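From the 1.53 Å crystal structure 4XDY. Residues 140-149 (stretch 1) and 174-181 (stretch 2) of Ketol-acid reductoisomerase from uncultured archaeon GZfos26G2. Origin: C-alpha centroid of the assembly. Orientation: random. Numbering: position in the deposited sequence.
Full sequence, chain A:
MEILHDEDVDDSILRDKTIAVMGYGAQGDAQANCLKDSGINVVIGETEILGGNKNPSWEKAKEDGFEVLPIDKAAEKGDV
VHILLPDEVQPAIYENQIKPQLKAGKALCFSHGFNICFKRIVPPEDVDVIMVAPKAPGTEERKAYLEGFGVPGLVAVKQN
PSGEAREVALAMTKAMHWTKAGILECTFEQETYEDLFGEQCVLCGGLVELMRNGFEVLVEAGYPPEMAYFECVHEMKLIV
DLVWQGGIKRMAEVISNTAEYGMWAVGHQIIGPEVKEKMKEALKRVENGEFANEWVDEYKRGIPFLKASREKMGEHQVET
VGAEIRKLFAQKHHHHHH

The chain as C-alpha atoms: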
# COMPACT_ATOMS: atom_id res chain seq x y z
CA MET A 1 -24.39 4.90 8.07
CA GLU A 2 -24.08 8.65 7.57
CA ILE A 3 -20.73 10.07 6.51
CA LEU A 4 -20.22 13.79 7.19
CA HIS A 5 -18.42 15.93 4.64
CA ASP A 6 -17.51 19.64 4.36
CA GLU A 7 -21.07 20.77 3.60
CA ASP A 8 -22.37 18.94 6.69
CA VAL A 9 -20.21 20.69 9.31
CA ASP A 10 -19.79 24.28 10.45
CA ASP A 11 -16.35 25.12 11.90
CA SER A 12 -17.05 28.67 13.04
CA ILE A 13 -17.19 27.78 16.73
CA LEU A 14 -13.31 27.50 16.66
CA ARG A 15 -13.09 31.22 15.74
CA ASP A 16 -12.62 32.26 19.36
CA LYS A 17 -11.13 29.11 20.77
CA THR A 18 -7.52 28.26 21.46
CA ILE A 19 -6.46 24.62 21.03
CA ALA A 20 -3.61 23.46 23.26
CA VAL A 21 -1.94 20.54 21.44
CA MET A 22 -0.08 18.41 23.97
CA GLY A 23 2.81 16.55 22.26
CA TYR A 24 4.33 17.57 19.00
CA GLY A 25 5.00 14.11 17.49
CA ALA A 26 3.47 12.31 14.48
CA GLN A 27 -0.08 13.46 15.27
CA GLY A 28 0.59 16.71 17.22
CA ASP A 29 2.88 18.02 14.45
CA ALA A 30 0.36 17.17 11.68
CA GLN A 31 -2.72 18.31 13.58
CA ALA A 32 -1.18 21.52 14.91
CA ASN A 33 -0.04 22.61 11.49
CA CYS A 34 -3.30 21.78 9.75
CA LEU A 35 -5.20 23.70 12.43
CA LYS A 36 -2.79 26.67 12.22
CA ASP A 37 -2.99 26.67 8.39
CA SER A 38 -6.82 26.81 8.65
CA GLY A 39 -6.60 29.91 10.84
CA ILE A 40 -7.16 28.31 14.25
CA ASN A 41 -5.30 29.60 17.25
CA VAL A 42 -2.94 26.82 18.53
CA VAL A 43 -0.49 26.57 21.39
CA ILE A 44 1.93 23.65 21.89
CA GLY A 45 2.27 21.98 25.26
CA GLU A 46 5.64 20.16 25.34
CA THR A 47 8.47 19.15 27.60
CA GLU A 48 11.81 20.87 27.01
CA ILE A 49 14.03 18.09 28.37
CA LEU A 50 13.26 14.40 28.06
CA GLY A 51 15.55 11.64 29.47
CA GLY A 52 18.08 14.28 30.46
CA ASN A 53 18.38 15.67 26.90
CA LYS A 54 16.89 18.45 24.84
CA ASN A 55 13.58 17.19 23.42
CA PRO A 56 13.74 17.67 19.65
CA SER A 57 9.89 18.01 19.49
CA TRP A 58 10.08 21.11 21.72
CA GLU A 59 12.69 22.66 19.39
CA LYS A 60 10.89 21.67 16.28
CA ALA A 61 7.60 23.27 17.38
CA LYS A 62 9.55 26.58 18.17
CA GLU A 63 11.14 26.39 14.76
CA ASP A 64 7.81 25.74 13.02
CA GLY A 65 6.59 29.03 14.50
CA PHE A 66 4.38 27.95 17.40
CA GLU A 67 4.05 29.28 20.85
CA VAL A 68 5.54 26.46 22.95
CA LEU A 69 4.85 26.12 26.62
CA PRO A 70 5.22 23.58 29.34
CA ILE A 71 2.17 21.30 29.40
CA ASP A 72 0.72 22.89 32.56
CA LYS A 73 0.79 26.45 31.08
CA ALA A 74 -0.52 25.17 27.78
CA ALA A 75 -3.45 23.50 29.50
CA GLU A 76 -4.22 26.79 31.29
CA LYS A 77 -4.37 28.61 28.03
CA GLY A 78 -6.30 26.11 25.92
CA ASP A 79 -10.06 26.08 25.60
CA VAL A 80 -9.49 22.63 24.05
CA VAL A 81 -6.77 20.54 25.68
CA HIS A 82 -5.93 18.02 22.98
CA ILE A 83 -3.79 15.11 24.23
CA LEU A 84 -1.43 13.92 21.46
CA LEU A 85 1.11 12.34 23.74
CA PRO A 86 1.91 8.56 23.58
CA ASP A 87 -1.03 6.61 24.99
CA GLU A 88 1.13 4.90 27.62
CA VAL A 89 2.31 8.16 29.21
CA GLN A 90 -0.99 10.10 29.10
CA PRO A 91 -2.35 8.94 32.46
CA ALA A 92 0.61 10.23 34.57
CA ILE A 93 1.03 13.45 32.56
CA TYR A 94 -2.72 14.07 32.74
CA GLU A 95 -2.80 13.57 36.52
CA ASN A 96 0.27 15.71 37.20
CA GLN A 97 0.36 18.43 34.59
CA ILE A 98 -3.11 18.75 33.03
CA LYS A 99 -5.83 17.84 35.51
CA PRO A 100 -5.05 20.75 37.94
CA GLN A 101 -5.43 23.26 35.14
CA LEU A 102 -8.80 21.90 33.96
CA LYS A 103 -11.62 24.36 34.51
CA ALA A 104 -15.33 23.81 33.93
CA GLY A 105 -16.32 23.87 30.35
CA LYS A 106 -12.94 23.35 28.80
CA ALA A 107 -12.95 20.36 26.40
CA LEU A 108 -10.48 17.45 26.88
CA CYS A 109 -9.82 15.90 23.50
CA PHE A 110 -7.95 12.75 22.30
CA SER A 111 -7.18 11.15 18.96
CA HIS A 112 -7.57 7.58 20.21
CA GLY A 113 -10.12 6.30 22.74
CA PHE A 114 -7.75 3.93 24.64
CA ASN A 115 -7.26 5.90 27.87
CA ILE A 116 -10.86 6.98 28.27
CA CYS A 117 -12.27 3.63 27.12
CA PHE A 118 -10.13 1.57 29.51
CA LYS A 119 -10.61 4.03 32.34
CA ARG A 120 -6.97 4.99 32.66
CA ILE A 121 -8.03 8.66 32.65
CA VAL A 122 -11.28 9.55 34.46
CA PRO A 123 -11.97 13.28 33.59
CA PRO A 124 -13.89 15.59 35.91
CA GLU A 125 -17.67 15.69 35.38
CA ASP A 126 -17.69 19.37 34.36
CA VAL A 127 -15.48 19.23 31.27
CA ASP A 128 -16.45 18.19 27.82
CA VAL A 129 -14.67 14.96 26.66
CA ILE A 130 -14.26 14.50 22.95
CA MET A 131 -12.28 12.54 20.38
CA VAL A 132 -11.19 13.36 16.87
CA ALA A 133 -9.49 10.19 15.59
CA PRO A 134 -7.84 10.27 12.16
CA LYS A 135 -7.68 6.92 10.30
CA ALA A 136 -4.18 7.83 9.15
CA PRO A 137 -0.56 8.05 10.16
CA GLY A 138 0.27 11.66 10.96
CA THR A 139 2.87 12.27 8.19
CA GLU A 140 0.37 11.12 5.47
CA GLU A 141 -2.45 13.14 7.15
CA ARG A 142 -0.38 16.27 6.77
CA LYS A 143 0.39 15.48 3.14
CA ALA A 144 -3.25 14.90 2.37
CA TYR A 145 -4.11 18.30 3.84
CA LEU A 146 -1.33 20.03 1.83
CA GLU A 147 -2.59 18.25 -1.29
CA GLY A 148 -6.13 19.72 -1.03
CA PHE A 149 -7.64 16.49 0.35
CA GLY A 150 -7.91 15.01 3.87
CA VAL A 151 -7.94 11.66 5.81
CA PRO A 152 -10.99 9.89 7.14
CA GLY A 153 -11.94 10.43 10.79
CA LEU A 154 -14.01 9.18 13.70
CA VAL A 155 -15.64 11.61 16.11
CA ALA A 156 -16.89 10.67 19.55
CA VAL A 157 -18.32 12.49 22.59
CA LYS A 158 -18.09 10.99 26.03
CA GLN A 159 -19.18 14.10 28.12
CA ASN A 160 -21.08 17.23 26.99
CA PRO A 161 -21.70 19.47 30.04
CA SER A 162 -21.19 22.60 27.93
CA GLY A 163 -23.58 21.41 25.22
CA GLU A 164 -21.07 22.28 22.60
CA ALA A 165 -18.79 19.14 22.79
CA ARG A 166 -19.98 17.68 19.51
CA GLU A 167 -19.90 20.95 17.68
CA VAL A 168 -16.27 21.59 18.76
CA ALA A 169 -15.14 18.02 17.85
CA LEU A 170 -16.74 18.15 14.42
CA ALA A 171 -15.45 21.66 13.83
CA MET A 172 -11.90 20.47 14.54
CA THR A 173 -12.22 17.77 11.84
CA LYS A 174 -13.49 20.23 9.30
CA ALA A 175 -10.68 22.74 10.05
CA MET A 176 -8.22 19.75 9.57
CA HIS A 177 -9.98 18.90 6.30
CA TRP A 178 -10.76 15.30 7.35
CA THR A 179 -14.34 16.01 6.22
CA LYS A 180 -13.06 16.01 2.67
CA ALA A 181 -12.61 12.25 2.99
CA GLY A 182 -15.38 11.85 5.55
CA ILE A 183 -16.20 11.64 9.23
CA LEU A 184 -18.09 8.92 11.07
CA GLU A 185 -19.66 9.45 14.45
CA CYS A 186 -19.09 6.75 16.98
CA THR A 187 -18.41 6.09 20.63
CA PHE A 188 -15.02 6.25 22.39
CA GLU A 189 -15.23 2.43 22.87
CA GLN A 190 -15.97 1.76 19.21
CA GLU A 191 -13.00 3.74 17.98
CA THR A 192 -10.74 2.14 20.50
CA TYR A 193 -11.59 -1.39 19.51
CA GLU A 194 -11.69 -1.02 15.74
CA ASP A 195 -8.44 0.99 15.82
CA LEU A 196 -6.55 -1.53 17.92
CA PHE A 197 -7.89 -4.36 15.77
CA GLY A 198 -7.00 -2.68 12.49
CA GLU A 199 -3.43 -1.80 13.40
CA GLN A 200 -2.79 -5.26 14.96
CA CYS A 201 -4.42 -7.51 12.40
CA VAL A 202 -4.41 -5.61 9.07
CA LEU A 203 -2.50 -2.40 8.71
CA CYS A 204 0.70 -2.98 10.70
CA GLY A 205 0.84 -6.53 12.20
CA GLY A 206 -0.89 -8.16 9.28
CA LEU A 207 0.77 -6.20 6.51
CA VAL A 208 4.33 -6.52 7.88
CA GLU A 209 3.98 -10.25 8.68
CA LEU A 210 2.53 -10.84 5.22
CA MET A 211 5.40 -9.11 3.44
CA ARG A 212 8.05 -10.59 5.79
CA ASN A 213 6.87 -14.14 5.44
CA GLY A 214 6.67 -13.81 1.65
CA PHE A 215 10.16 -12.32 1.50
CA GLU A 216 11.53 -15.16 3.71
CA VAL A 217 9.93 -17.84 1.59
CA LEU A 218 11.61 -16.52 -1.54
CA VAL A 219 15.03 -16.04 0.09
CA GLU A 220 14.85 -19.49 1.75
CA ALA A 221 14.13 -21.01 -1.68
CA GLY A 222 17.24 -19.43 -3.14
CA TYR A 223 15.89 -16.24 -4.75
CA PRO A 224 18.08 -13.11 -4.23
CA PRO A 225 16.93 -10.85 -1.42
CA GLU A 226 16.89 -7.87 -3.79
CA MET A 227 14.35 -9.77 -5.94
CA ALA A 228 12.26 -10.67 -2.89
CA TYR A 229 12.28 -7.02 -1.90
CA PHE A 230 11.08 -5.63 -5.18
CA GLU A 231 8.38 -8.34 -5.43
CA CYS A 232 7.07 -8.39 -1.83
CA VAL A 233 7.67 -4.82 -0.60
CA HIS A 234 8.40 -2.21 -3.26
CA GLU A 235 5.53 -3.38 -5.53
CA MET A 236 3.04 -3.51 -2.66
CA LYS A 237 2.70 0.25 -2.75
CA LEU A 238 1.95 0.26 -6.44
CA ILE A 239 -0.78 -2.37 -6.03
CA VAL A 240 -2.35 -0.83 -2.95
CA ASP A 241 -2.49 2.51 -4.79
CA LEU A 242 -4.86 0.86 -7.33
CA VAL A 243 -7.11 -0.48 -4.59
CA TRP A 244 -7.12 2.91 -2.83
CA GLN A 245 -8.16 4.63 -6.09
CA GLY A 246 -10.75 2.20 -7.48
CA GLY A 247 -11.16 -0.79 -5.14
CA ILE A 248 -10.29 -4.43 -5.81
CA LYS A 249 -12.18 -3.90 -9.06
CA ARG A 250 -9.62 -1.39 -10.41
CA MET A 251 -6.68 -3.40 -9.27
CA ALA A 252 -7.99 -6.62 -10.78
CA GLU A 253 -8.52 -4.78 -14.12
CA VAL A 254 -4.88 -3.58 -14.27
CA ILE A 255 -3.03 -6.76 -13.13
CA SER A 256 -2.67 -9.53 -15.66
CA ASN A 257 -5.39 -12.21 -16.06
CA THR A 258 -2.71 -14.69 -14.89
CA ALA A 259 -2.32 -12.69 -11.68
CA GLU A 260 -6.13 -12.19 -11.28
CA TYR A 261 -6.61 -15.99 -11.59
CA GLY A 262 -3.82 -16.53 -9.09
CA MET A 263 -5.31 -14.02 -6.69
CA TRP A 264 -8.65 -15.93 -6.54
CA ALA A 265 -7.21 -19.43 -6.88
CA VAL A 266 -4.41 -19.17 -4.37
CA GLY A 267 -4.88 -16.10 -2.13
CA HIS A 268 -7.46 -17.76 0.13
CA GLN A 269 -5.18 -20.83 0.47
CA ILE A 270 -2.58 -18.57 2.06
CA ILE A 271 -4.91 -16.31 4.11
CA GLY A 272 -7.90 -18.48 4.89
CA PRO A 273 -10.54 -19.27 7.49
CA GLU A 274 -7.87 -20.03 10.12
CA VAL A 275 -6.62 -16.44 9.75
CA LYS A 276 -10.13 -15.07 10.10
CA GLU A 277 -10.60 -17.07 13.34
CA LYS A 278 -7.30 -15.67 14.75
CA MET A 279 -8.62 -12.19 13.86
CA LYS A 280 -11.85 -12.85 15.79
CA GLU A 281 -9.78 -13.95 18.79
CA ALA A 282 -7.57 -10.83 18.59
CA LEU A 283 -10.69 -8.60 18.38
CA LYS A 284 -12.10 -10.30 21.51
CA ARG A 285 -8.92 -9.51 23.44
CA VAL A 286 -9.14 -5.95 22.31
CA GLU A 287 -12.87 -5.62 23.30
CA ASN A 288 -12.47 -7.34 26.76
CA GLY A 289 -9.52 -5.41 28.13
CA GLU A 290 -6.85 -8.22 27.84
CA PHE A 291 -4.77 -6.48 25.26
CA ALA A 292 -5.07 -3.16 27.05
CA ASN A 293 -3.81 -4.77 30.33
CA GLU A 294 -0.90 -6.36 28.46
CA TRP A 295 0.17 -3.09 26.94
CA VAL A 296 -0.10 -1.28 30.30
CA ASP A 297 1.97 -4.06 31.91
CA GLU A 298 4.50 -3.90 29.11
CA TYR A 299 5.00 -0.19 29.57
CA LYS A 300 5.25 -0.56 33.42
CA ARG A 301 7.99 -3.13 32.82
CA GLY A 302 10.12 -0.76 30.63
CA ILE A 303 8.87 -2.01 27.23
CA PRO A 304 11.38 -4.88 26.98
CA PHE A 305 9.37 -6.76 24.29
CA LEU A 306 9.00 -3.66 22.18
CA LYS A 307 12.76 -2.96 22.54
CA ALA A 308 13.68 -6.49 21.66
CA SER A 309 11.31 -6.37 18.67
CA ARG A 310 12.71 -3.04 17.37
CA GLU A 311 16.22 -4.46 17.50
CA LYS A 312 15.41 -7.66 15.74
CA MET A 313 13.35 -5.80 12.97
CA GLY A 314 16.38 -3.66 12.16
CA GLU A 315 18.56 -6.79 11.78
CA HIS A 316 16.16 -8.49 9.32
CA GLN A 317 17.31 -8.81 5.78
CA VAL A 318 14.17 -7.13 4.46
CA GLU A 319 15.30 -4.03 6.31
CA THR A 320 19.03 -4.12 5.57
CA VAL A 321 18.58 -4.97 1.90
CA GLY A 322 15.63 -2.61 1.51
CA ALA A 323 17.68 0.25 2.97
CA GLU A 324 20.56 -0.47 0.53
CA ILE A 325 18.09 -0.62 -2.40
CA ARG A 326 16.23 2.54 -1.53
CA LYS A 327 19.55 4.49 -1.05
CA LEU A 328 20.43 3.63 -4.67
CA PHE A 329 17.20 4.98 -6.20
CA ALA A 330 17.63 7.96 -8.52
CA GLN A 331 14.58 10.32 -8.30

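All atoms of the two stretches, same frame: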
# COMPACT_ATOMS: atom_id res chain seq x y z
N GLU A 140 1.15 11.27 6.71
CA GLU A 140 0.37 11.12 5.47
C GLU A 140 -0.92 11.99 5.57
O GLU A 140 -1.36 12.52 4.59
CB GLU A 140 0.05 9.65 5.22
CG GLU A 140 1.32 8.78 5.20
CD GLU A 140 2.48 9.44 4.47
OE1 GLU A 140 2.36 9.50 3.23
OE2 GLU A 140 3.51 9.85 5.11
N GLU A 141 -1.38 12.19 6.78
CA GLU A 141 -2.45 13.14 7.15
C GLU A 141 -2.06 14.58 6.78
O GLU A 141 -2.84 15.31 6.10
CB GLU A 141 -2.72 13.04 8.64
CG GLU A 141 -3.69 14.06 9.21
CD GLU A 141 -3.78 13.99 10.72
OE1 GLU A 141 -3.27 13.01 11.30
OE2 GLU A 141 -4.36 14.92 11.33
N ARG A 142 -0.84 14.97 7.12
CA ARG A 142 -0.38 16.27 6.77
C ARG A 142 -0.23 16.49 5.26
O ARG A 142 -0.72 17.47 4.73
CB ARG A 142 0.94 16.56 7.49
CG ARG A 142 1.56 17.91 7.05
CD ARG A 142 0.65 19.05 7.49
NE ARG A 142 1.35 20.35 7.36
CZ ARG A 142 0.74 21.53 7.23
NH1 ARG A 142 -0.57 21.60 7.12
NH2 ARG A 142 1.48 22.64 7.11
N LYS A 143 0.28 15.49 4.56
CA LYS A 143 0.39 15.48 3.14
C LYS A 143 -0.93 15.59 2.47
O LYS A 143 -1.08 16.38 1.49
CB LYS A 143 1.08 14.23 2.64
CG LYS A 143 2.60 14.25 2.78
CD LYS A 143 3.20 12.99 2.15
CE LYS A 143 3.12 13.06 0.62
NZ LYS A 143 1.84 12.59 0.02
N ALA A 144 -1.91 14.80 2.94
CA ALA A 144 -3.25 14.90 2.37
C ALA A 144 -3.80 16.33 2.47
O ALA A 144 -4.42 16.85 1.50
CB ALA A 144 -4.22 13.88 3.04
N TYR A 145 -3.59 16.96 3.63
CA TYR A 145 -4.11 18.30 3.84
C TYR A 145 -3.42 19.28 2.85
O TYR A 145 -4.10 20.06 2.17
CB TYR A 145 -3.83 18.72 5.27
CG TYR A 145 -4.23 20.12 5.61
CD1 TYR A 145 -3.43 21.20 5.23
CD2 TYR A 145 -5.38 20.40 6.28
CE1 TYR A 145 -3.81 22.53 5.51
CE2 TYR A 145 -5.76 21.70 6.57
CZ TYR A 145 -4.93 22.76 6.19
OH TYR A 145 -5.31 24.07 6.52
N LEU A 146 -2.12 19.13 2.71
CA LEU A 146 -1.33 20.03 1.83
C LEU A 146 -1.70 19.79 0.38
O LEU A 146 -1.62 20.70 -0.43
CB LEU A 146 0.14 19.82 2.04
CG LEU A 146 0.62 20.41 3.40
CD1 LEU A 146 2.09 20.08 3.56
CD2 LEU A 146 0.35 21.93 3.51
N GLU A 147 -2.13 18.56 0.05
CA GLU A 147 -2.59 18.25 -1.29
C GLU A 147 -4.01 18.66 -1.64
O GLU A 147 -4.43 18.37 -2.75
CB GLU A 147 -2.41 16.75 -1.57
CG GLU A 147 -0.95 16.40 -1.86
CD GLU A 147 -0.66 14.92 -1.73
OE1 GLU A 147 -1.62 14.14 -1.51
OE2 GLU A 147 0.52 14.53 -1.81
N GLY A 148 -4.75 19.29 -0.74
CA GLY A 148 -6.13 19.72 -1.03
C GLY A 148 -7.19 18.68 -0.69
O GLY A 148 -8.37 18.83 -0.98
N PHE A 149 -6.76 17.60 -0.04
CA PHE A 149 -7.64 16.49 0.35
C PHE A 149 -7.59 16.40 1.90
O PHE A 149 -7.59 17.46 2.62
CB PHE A 149 -7.27 15.24 -0.44
CG PHE A 149 -8.25 14.08 -0.32
CD1 PHE A 149 -9.64 14.29 -0.36
CD2 PHE A 149 -7.77 12.77 -0.09
CE1 PHE A 149 -10.51 13.19 -0.24
CE2 PHE A 149 -8.66 11.71 0.03
CZ PHE A 149 -10.01 11.93 -0.03
N LYS A 174 -13.32 19.45 10.53
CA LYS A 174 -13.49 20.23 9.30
C LYS A 174 -12.29 21.17 9.06
O LYS A 174 -11.81 21.28 7.93
CB LYS A 174 -14.79 21.05 9.37
CG LYS A 174 -14.95 21.83 8.04
CD LYS A 174 -16.23 22.60 7.86
CE LYS A 174 -16.21 23.19 6.43
NZ LYS A 174 -17.61 23.54 6.20
N ALA A 175 -11.87 21.85 10.11
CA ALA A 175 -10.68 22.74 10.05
C ALA A 175 -9.39 21.93 9.62
O ALA A 175 -8.50 22.44 8.92
CB ALA A 175 -10.46 23.39 11.36
N MET A 176 -9.33 20.66 10.03
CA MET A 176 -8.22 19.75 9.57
C MET A 176 -8.47 19.08 8.26
O MET A 176 -7.59 18.37 7.74
CB MET A 176 -7.85 18.73 10.68
CG MET A 176 -7.28 19.41 11.89
SD MET A 176 -6.69 18.38 13.24
CE MET A 176 -8.23 17.72 13.86
N HIS A 177 -9.62 19.38 7.64
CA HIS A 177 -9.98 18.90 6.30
C HIS A 177 -10.26 17.38 6.19
O HIS A 177 -10.30 16.81 5.08
CB HIS A 177 -8.96 19.33 5.26
CG HIS A 177 -8.83 20.83 5.08
ND1 HIS A 177 -8.07 21.37 4.07
CD2 HIS A 177 -9.34 21.87 5.77
CE1 HIS A 177 -8.12 22.70 4.15
NE2 HIS A 177 -8.84 23.03 5.20
N TRP A 178 -10.47 16.75 7.33
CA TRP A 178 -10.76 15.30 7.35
C TRP A 178 -12.14 15.06 6.74
O TRP A 178 -12.41 14.03 6.20
CB TRP A 178 -10.76 14.74 8.76
CG TRP A 178 -9.44 14.82 9.53
CD1 TRP A 178 -8.25 15.32 9.11
CD2 TRP A 178 -9.26 14.48 10.90
NE1 TRP A 178 -7.32 15.34 10.13
CE2 TRP A 178 -7.91 14.81 11.24
CE3 TRP A 178 -10.09 13.96 11.88
CZ2 TRP A 178 -7.40 14.63 12.53
CZ3 TRP A 178 -9.58 13.79 13.14
CH2 TRP A 178 -8.25 14.12 13.44
N THR A 179 -13.01 16.07 6.85
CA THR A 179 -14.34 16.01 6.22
C THR A 179 -14.29 15.89 4.72
O THR A 179 -15.27 15.41 4.12
CB THR A 179 -15.15 17.30 6.62
OG1 THR A 179 -14.31 18.45 6.51
CG2 THR A 179 -15.63 17.20 7.98
N LYS A 180 -13.16 16.24 4.08
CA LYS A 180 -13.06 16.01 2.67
C LYS A 180 -13.07 14.52 2.29
O LYS A 180 -13.54 14.10 1.22
CB LYS A 180 -11.89 16.76 2.07
CG LYS A 180 -12.01 18.27 2.26
CD LYS A 180 -10.89 18.96 1.54
CE LYS A 180 -10.78 20.40 1.95
NZ LYS A 180 -11.97 21.14 1.48
N ALA A 181 -12.52 13.69 3.18
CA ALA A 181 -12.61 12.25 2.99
C ALA A 181 -13.88 11.71 3.65
O ALA A 181 -14.55 10.83 3.09
CB ALA A 181 -11.35 11.57 3.63
O HOH W 1 -6.86 19.96 2.30

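Two helix ends meet here, and each stops the same way. The helix of stretch 1 runs through Leu 146 and closes with a Schellman motif at Gly 148, where Phe 149 N reaches back to Ala 144 O (2.9 Å) and Gly 148 N to Tyr 145 O (3.1 Å). Phi at Gly 148 is 90°, and a CB there would jam against the preceding carbonyl oxygen, so the turn itself calls for glycine. Stretch 2 makes the same motif with His 177, whose phi of 69° is reached despite a side chain. The closest backbone approaches pair Tyr 145 with His 177 (CA to CA, 6.4 Å) and Phe 149 with Lys 180 (CA to CA, 5.9 Å).

The centre of the contact is an offset stack of the Tyr 145 and His 177 rings, centroids 4.2 Å apart and planes at 24°. The CA-to-CB bond of Tyr 145 points sideways, yet its t rotamer (chi1 176°) carries the ring to the other stretch. His 177 points toward its partner from the start, and its m rotamer lays one imidazole face against Tyr 145 CE2. The tyrosine edge, meanwhile, meets carbonyls at the end of the second helix: Tyr 145 CD2 lies 3.3 Å from Met 176 O, an arrangement that sets the slightly positive ring rim against a partial negative charge.

A single water ties the two turns together. The water oxygen donates to Tyr 145 O (2.8 Å) and to Phe 149 O (2.6 Å) and also hydrogen-bonds His 177 ND1 (2.6 Å), so the same histidine that stacks also helps link the backbone of the first turn to the second stretch.

Phe 149 starts out pointing away, but chi1 of -170° (t) returns its ring to stretch 2. There Phe 149 CZ packs 3.9 Å from Ala 181 CB, and Phe 149 CD1 lies 4.1 Å from Lys 180 CB. Lys 180 CB points toward stretch 1 and Lys 180 CD passes 3.6 Å from Gly 148 O, while the end leads away and NZ finds its hydrogen bond elsewhere in the structure.

One turn back along the helix from Tyr 145, Glu 141 points toward stretch 2 with an extended t,t chain. Glu 141 OE2 accepts a weak hydrogen bond from Trp 178 NE1 (3.2 Å, 128° at the hydrogen), met at the indole edge. Trp 178 leaves its backbone pointing away; its m rotamer brings the nitrogen back. The rule is economical: three aromatic side chains whose CA-to-CB bonds do not aim at the partner still reach it through chi1 and ring length.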